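Local coordinates for MutS2 protein (Thermus thermophilus, PDB 2ZQE) that probably acts as a DNA endonuclease through its Smr domain, the part present here, and so suppresses homologous recombination, at residues K59-A65 with T77-R82. Sequence-based numbering, arbitrary orientation.
Sequences KRVESFA and TVVALR
Ala-65 and Val-78 bond to each other in both directions, a hydrogen-bonded pair of the antiparallel hairpin formed by strands 61-66 and 76-81; the tighter link runs from Val-78 N to Ala-65 O (2.8 Å). Six backbone hydrogen bonds in all join the two segments. At the next hydrogen-bonded pair, Ala-80 N reaches Ser-63 O, and the register then slips: a classic beta bulge sets two residues, Glu-62 and Ser-63, opposite the single Ala-80, whose carbonyl oxygen accepts from Glu-62 N at 2.8 Å and from Ser-63 N at 3.3 Å. Beyond the bulge, Arg-82 N closes the pairing on Arg-60 O, nearly straight at hydrogen (169°) but well above the carbonyl plane. At the non-hydrogen-bonded pair Phe-64 and Val-79, Phe-64 CA lies 3.2 Å from Val-78 O in a CA-H...O contact.

Apolar packing comes from two pairs. Val-79 CG1, anti to its own nitrogen (chi1 -176°), meets both methyls of Val-61, with CG1 to CG1 at 3.9 Å, while Thr-77 CG2 touches Phe-64 at CB and CD1. Plain van der Waals contacts place Ser-63 OG, on the other face, 3.5 Å from Ala-80 CB, and Arg-82 CD 3.4 Å from Lys-59 O.

Val-61, Phe-64 and Thr-77 pack on Leu-55 of helix 46-57, and Leu-81 on helix 14-30; Arg-60 forms salt bridges with Asp-58 just before the segment and with Asp-22 and Glu-26 of that helix. Strand 76-81 also pairs with strand 35-39, leaving 61-66 at the edge of the mixed sheet.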
loop_
_atom_site.group_PDB
_atom_site.type_symbol
_atom_site.label_atom_id
_atom_site.label_comp_id
_atom_site.label_asym_id
_atom_site.label_seq_id
_atom_site.Cartn_x
_atom_site.Cartn_y
_atom_site.Cartn_z
ATOM N N LYS A 59 5.780 -11.517 0.475
ATOM C CA LYS A 59 6.096 -12.190 1.742
ATOM C C LYS A 59 6.393 -11.254 2.927
ATOM O O LYS A 59 6.554 -11.723 4.066
ATOM C CB LYS A 59 7.223 -13.203 1.533
ATOM C CG LYS A 59 6.764 -14.395 0.707
ATOM C CD LYS A 59 7.893 -15.378 0.440
ATOM C CE LYS A 59 7.361 -16.640 -0.245
ATOM N NZ LYS A 59 6.895 -16.355 -1.628
ATOM N N ARG A 60 6.466 -9.949 2.665
ATOM C CA ARG A 60 6.653 -8.952 3.718
ATOM C C ARG A 60 5.344 -8.542 4.373
ATOM O O ARG A 60 5.351 -7.809 5.365
ATOM C CB ARG A 60 7.342 -7.708 3.170
ATOM C CG ARG A 60 8.780 -7.982 2.774
ATOM C CD ARG A 60 9.351 -6.857 1.951
ATOM N NE ARG A 60 8.616 -6.686 0.698
ATOM C CZ ARG A 60 9.008 -5.888 -0.291
ATOM N NH1 ARG A 60 10.139 -5.200 -0.166
ATOM N NH2 ARG A 60 8.282 -5.778 -1.398
ATOM N N VAL A 61 4.233 -8.998 3.796
ATOM C CA VAL A 61 2.895 -8.555 4.205
ATOM C C VAL A 61 2.204 -9.630 5.037
ATOM O O VAL A 61 2.116 -10.792 4.626
ATOM C CB VAL A 61 2.020 -8.232 2.961
ATOM C CG1 VAL A 61 0.587 -7.883 3.355
ATOM C CG2 VAL A 61 2.647 -7.119 2.139
ATOM N N GLU A 62 1.702 -9.231 6.205
ATOM C CA GLU A 62 0.860 -10.113 7.002
ATOM C C GLU A 62 -0.591 -10.041 6.517
ATOM O O GLU A 62 -1.221 -11.064 6.263
ATOM C CB GLU A 62 0.957 -9.769 8.473
ATOM C CG GLU A 62 0.149 -10.714 9.338
ATOM C CD GLU A 62 0.454 -10.558 10.797
ATOM O OE1 GLU A 62 0.092 -9.499 11.363
ATOM O OE2 GLU A 62 1.041 -11.508 11.370
ATOM N N SER A 63 -1.124 -8.825 6.415
ATOM C CA SER A 63 -2.486 -8.653 5.912
ATOM C C SER A 63 -2.646 -7.242 5.363
ATOM O O SER A 63 -1.791 -6.385 5.585
ATOM C CB SER A 63 -3.510 -8.930 7.018
ATOM O OG SER A 63 -3.389 -7.995 8.089
ATOM N N PHE A 64 -3.706 -7.021 4.601
ATOM C CA PHE A 64 -4.003 -5.672 4.117
ATOM C C PHE A 64 -5.498 -5.525 3.950
ATOM O O PHE A 64 -6.217 -6.527 3.829
ATOM C CB PHE A 64 -3.286 -5.397 2.784
ATOM C CG PHE A 64 -3.794 -6.246 1.654
ATOM C CD1 PHE A 64 -4.916 -5.854 0.923
ATOM C CD2 PHE A 64 -3.165 -7.448 1.335
ATOM C CE1 PHE A 64 -5.407 -6.654 -0.125
ATOM C CE2 PHE A 64 -3.645 -8.244 0.301
ATOM C CZ PHE A 64 -4.764 -7.849 -0.425
ATOM N N ALA A 65 -5.960 -4.276 3.939
ATOM C CA ALA A 65 -7.384 -3.967 3.781
ATOM C C ALA A 65 -7.539 -2.519 3.378
ATOM O O ALA A 65 -6.644 -1.712 3.616
ATOM C CB ALA A 65 -8.117 -4.192 5.090
ATOM N N THR A 77 -4.830 1.715 0.979
ATOM C CA THR A 77 -4.663 0.337 1.436
ATOM C C THR A 77 -3.776 0.352 2.668
ATOM O O THR A 77 -2.649 0.862 2.648
ATOM C CB THR A 77 -4.030 -0.575 0.356
ATOM O OG1 THR A 77 -4.901 -0.657 -0.768
ATOM C CG2 THR A 77 -3.834 -1.984 0.924
ATOM N N VAL A 78 -4.302 -0.213 3.750
ATOM C CA VAL A 78 -3.583 -0.273 5.013
ATOM C C VAL A 78 -2.942 -1.646 5.143
ATOM O O VAL A 78 -3.634 -2.655 5.144
ATOM C CB VAL A 78 -4.555 -0.025 6.189
ATOM C CG1 VAL A 78 -3.800 0.011 7.516
ATOM C CG2 VAL A 78 -5.301 1.287 5.969
ATOM N N VAL A 79 -1.616 -1.650 5.251
ATOM C CA VAL A 79 -0.826 -2.885 5.256
ATOM C C VAL A 79 -0.291 -3.182 6.653
ATOM O O VAL A 79 0.361 -2.333 7.273
ATOM C CB VAL A 79 0.368 -2.788 4.249
ATOM C CG1 VAL A 79 1.137 -4.101 4.181
ATOM C CG2 VAL A 79 -0.115 -2.383 2.823
ATOM N N ALA A 80 -0.581 -4.385 7.141
ATOM C CA ALA A 80 0.049 -4.912 8.345
ATOM C C ALA A 80 1.285 -5.685 7.922
ATOM O O ALA A 80 1.193 -6.665 7.173
ATOM C CB ALA A 80 -0.899 -5.817 9.092
ATOM N N LEU A 81 2.435 -5.274 8.433
ATOM C CA LEU A 81 3.703 -5.860 8.031
ATOM C C LEU A 81 4.083 -7.049 8.897
ATOM O O LEU A 81 3.762 -7.092 10.091
ATOM C CB LEU A 81 4.797 -4.790 8.109
ATOM C CG LEU A 81 4.530 -3.555 7.233
ATOM C CD1 LEU A 81 5.323 -2.354 7.695
ATOM C CD2 LEU A 81 4.823 -3.890 5.778
ATOM N N ARG A 82 4.773 -8.014 8.307
ATOM C CA ARG A 82 5.387 -9.039 9.136
ATOM C C ARG A 82 6.532 -8.409 9.942
ATOM O O ARG A 82 7.254 -7.543 9.432
ATOM C CB ARG A 82 5.830 -10.246 8.309
ATOM C CG ARG A 82 4.702 -11.264 8.185
ATOM C CD ARG A 82 4.932 -12.226 7.061
ATOM N NE ARG A 82 5.277 -13.571 7.519
ATOM C CZ ARG A 82 6.512 -14.059 7.591
ATOM N NH1 ARG A 82 7.557 -13.305 7.255
ATOM N NH2 ARG A 82 6.702 -15.302 8.007
#